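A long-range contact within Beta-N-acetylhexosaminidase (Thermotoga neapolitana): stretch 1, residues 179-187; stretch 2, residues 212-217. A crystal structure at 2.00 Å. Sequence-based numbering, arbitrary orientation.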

# COMPACT_ATOMS: atom_id res chain seq x y z
N VAL B 179 -23.97 -7.09 28.30
CA VAL B 179 -25.01 -6.28 27.63
C VAL B 179 -26.36 -6.66 28.24
O VAL B 179 -26.71 -7.84 28.29
CB VAL B 179 -25.01 -6.50 26.10
CG1 VAL B 179 -26.31 -6.08 25.47
CG2 VAL B 179 -23.81 -5.77 25.46
N ASN B 180 -27.12 -5.68 28.73
CA ASN B 180 -28.32 -6.01 29.54
C ASN B 180 -29.56 -6.12 28.70
O ASN B 180 -30.64 -6.37 29.24
CB ASN B 180 -28.58 -4.95 30.59
CG ASN B 180 -27.54 -4.92 31.63
OD1 ASN B 180 -27.09 -5.96 32.13
ND2 ASN B 180 -27.08 -3.71 31.94
N ALA B 181 -29.43 -5.88 27.40
CA ALA B 181 -30.58 -5.88 26.52
C ALA B 181 -31.34 -7.19 26.57
O ALA B 181 -30.75 -8.28 26.61
CB ALA B 181 -30.13 -5.57 25.05
N SER B 182 -32.67 -7.10 26.57
CA SER B 182 -33.52 -8.28 26.39
C SER B 182 -33.40 -8.83 24.96
O SER B 182 -33.06 -8.09 24.03
CB SER B 182 -34.96 -7.92 26.68
OG SER B 182 -35.42 -7.05 25.65
N PHE B 183 -33.73 -10.10 24.78
CA PHE B 183 -33.67 -10.68 23.45
C PHE B 183 -34.56 -9.99 22.42
O PHE B 183 -34.24 -9.93 21.21
CB PHE B 183 -34.04 -12.15 23.46
CG PHE B 183 -34.05 -12.72 22.09
CD1 PHE B 183 -32.84 -12.92 21.41
CD2 PHE B 183 -35.24 -12.95 21.42
CE1 PHE B 183 -32.84 -13.41 20.11
CE2 PHE B 183 -35.23 -13.44 20.13
CZ PHE B 183 -34.03 -13.66 19.47
N GLU B 184 -35.70 -9.50 22.88
CA GLU B 184 -36.57 -8.82 21.95
C GLU B 184 -35.86 -7.55 21.43
O GLU B 184 -35.94 -7.23 20.24
CB GLU B 184 -37.91 -8.49 22.63
CG GLU B 184 -38.73 -7.39 21.94
CD GLU B 184 -38.30 -5.98 22.39
OE1 GLU B 184 -37.97 -5.82 23.60
OE2 GLU B 184 -38.25 -5.06 21.52
N GLU B 185 -35.12 -6.88 22.31
CA GLU B 185 -34.33 -5.72 21.91
C GLU B 185 -33.11 -6.03 21.01
O GLU B 185 -32.85 -5.29 20.05
CB GLU B 185 -33.84 -4.97 23.13
CG GLU B 185 -33.21 -3.66 22.77
CD GLU B 185 -32.48 -3.05 23.93
OE1 GLU B 185 -32.62 -3.57 25.05
OE2 GLU B 185 -31.75 -2.07 23.73
N LEU B 186 -32.36 -7.09 21.33
CA LEU B 186 -31.26 -7.54 20.48
C LEU B 186 -31.79 -7.86 19.10
O LEU B 186 -31.18 -7.50 18.08
CB LEU B 186 -30.57 -8.77 21.06
CG LEU B 186 -29.76 -8.55 22.34
CD1 LEU B 186 -29.20 -9.89 22.90
CD2 LEU B 186 -28.65 -7.57 22.06
N TRP B 187 -32.92 -8.56 19.08
CA TRP B 187 -33.54 -8.94 17.81
C TRP B 187 -33.90 -7.71 16.99
O TRP B 187 -33.67 -7.67 15.78
CB TRP B 187 -34.78 -9.76 18.01
CG TRP B 187 -35.38 -10.24 16.69
CD1 TRP B 187 -36.42 -9.67 16.00
CD2 TRP B 187 -34.96 -11.37 15.92
NE1 TRP B 187 -36.66 -10.39 14.84
CE2 TRP B 187 -35.79 -11.45 14.78
CE3 TRP B 187 -33.95 -12.34 16.09
CZ2 TRP B 187 -35.67 -12.45 13.83
CZ3 TRP B 187 -33.82 -13.35 15.12
CH2 TRP B 187 -34.67 -13.39 14.01
N LYS B 212 -21.29 -11.44 27.60
CA LYS B 212 -22.46 -12.02 28.28
C LYS B 212 -23.72 -11.16 28.12
O LYS B 212 -23.70 -9.93 28.33
CB LYS B 212 -22.15 -12.23 29.76
CG LYS B 212 -23.12 -13.13 30.49
CD LYS B 212 -22.53 -13.55 31.83
CE LYS B 212 -21.81 -12.41 32.56
NZ LYS B 212 -21.31 -12.91 33.91
N TYR B 213 -24.82 -11.84 27.76
CA TYR B 213 -26.14 -11.24 27.64
C TYR B 213 -27.13 -11.80 28.74
O TYR B 213 -27.98 -12.65 28.47
CB TYR B 213 -26.67 -11.48 26.23
CG TYR B 213 -25.71 -10.95 25.19
CD1 TYR B 213 -24.60 -11.68 24.79
CD2 TYR B 213 -25.90 -9.68 24.64
CE1 TYR B 213 -23.70 -11.17 23.85
CE2 TYR B 213 -25.02 -9.18 23.69
CZ TYR B 213 -23.92 -9.92 23.31
OH TYR B 213 -23.04 -9.41 22.37
N PRO B 214 -27.00 -11.30 29.98
CA PRO B 214 -27.71 -11.90 31.13
C PRO B 214 -29.22 -12.08 30.96
O PRO B 214 -29.70 -13.10 31.42
CB PRO B 214 -27.41 -10.93 32.28
CG PRO B 214 -26.15 -10.30 31.91
CD PRO B 214 -26.11 -10.21 30.39
N ALA B 215 -29.93 -11.15 30.29
CA ALA B 215 -31.35 -11.28 30.02
C ALA B 215 -31.64 -12.46 29.11
O ALA B 215 -32.81 -12.79 28.89
CB ALA B 215 -31.90 -10.00 29.38
N VAL B 216 -30.59 -13.12 28.60
CA VAL B 216 -30.77 -14.17 27.60
C VAL B 216 -30.14 -15.51 27.98
O VAL B 216 -30.72 -16.57 27.69
CB VAL B 216 -30.15 -13.74 26.19
CG1 VAL B 216 -30.32 -14.84 25.14
CG2 VAL B 216 -30.74 -12.40 25.67
N ASP B 217 -28.93 -15.48 28.57
CA ASP B 217 -28.17 -16.72 28.83
C ASP B 217 -26.95 -16.44 29.73
O ASP B 217 -26.52 -15.30 29.81
CB ASP B 217 -27.71 -17.33 27.53
CG ASP B 217 -27.24 -18.74 27.68
OD1 ASP B 217 -27.69 -19.39 28.65
OD2 ASP B 217 -26.36 -19.17 26.88
O HOH W 1 -34.47 -12.36 26.70

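The first stretch runs as a loop from Val 179 to Ser 182 and then enters a helix at Phe 183; the second has no regular secondary structure and lies beside both parts. One direct backbone hydrogen bond joins them, from Val 179 N to Lys 212 O at 2.9 Å, with an N-H...O angle of 165°. The carbonyl of the same valine faces the second stretch too: Val 179 O lies 3.5 Å from Tyr 213 CA in a CA-H...O contact, and 3.2 Å from Pro 214 CD. Proline, with no amide hydrogen to offer, meets this oxygen with a ring carbon instead.

Beyond Tyr 213 the second stretch turns. Tyr 213 O accepts from both Val 216 N (2.7 Å) and Asp 217 N (3.0 Å), and this compact fold brings Ala 215 and Val 216 up to the start of the helix. There Ser 182 serves as N-cap, its OG accepting a weak bond from Glu 185 N at 3.4 Å, while Ser 182 O receives Leu 186 N at 3.0 Å. The amide of Phe 183, in the first turn of the helix, has no carbonyl of a preceding turn to bond; a water takes its place, accepting from Phe 183 N at 3.1 Å and donating to Ala 215 O at 2.8 Å, so that it bridges the two backbones.

The side chains add an apolar cluster. Tyr 213, at chi1 m, starts sideways but brings its ring nearer the first stretch, where Val 179 CB approaches CE2 of Tyr 213 at 3.6 Å and Leu 186 CD1 approaches CD2 of Tyr 213 at 3.7 Å, both obliquely. All three residues are buried; the tyrosine hydroxyl is satisfied by a hydrogen bond elsewhere in the structure, so the ring can sit in the interior without leaving its polar end unpaired.

Val 216 points toward the helix, and its CG2 reaches Leu 186 CD1 and Phe 183 CB, each at 4.0 Å. Leucine's length lets one methyl, CD1, touch both Tyr 213 and Val 216. Phe 183 contributes the base of its side chain, while its ring leads away. Ala 215 also points toward the first stretch, whose backbone runs close: Ala 215 CB is 3.5 Å from Ala 181 O and 3.8 Å from Ser 182 CA, a close fit for a single methyl.

The contact buries 388 Å² in all. Its rule is economical: one direct backbone bond and one water link the stretches, and an aromatic ring and small or branched apolar groups pack between them.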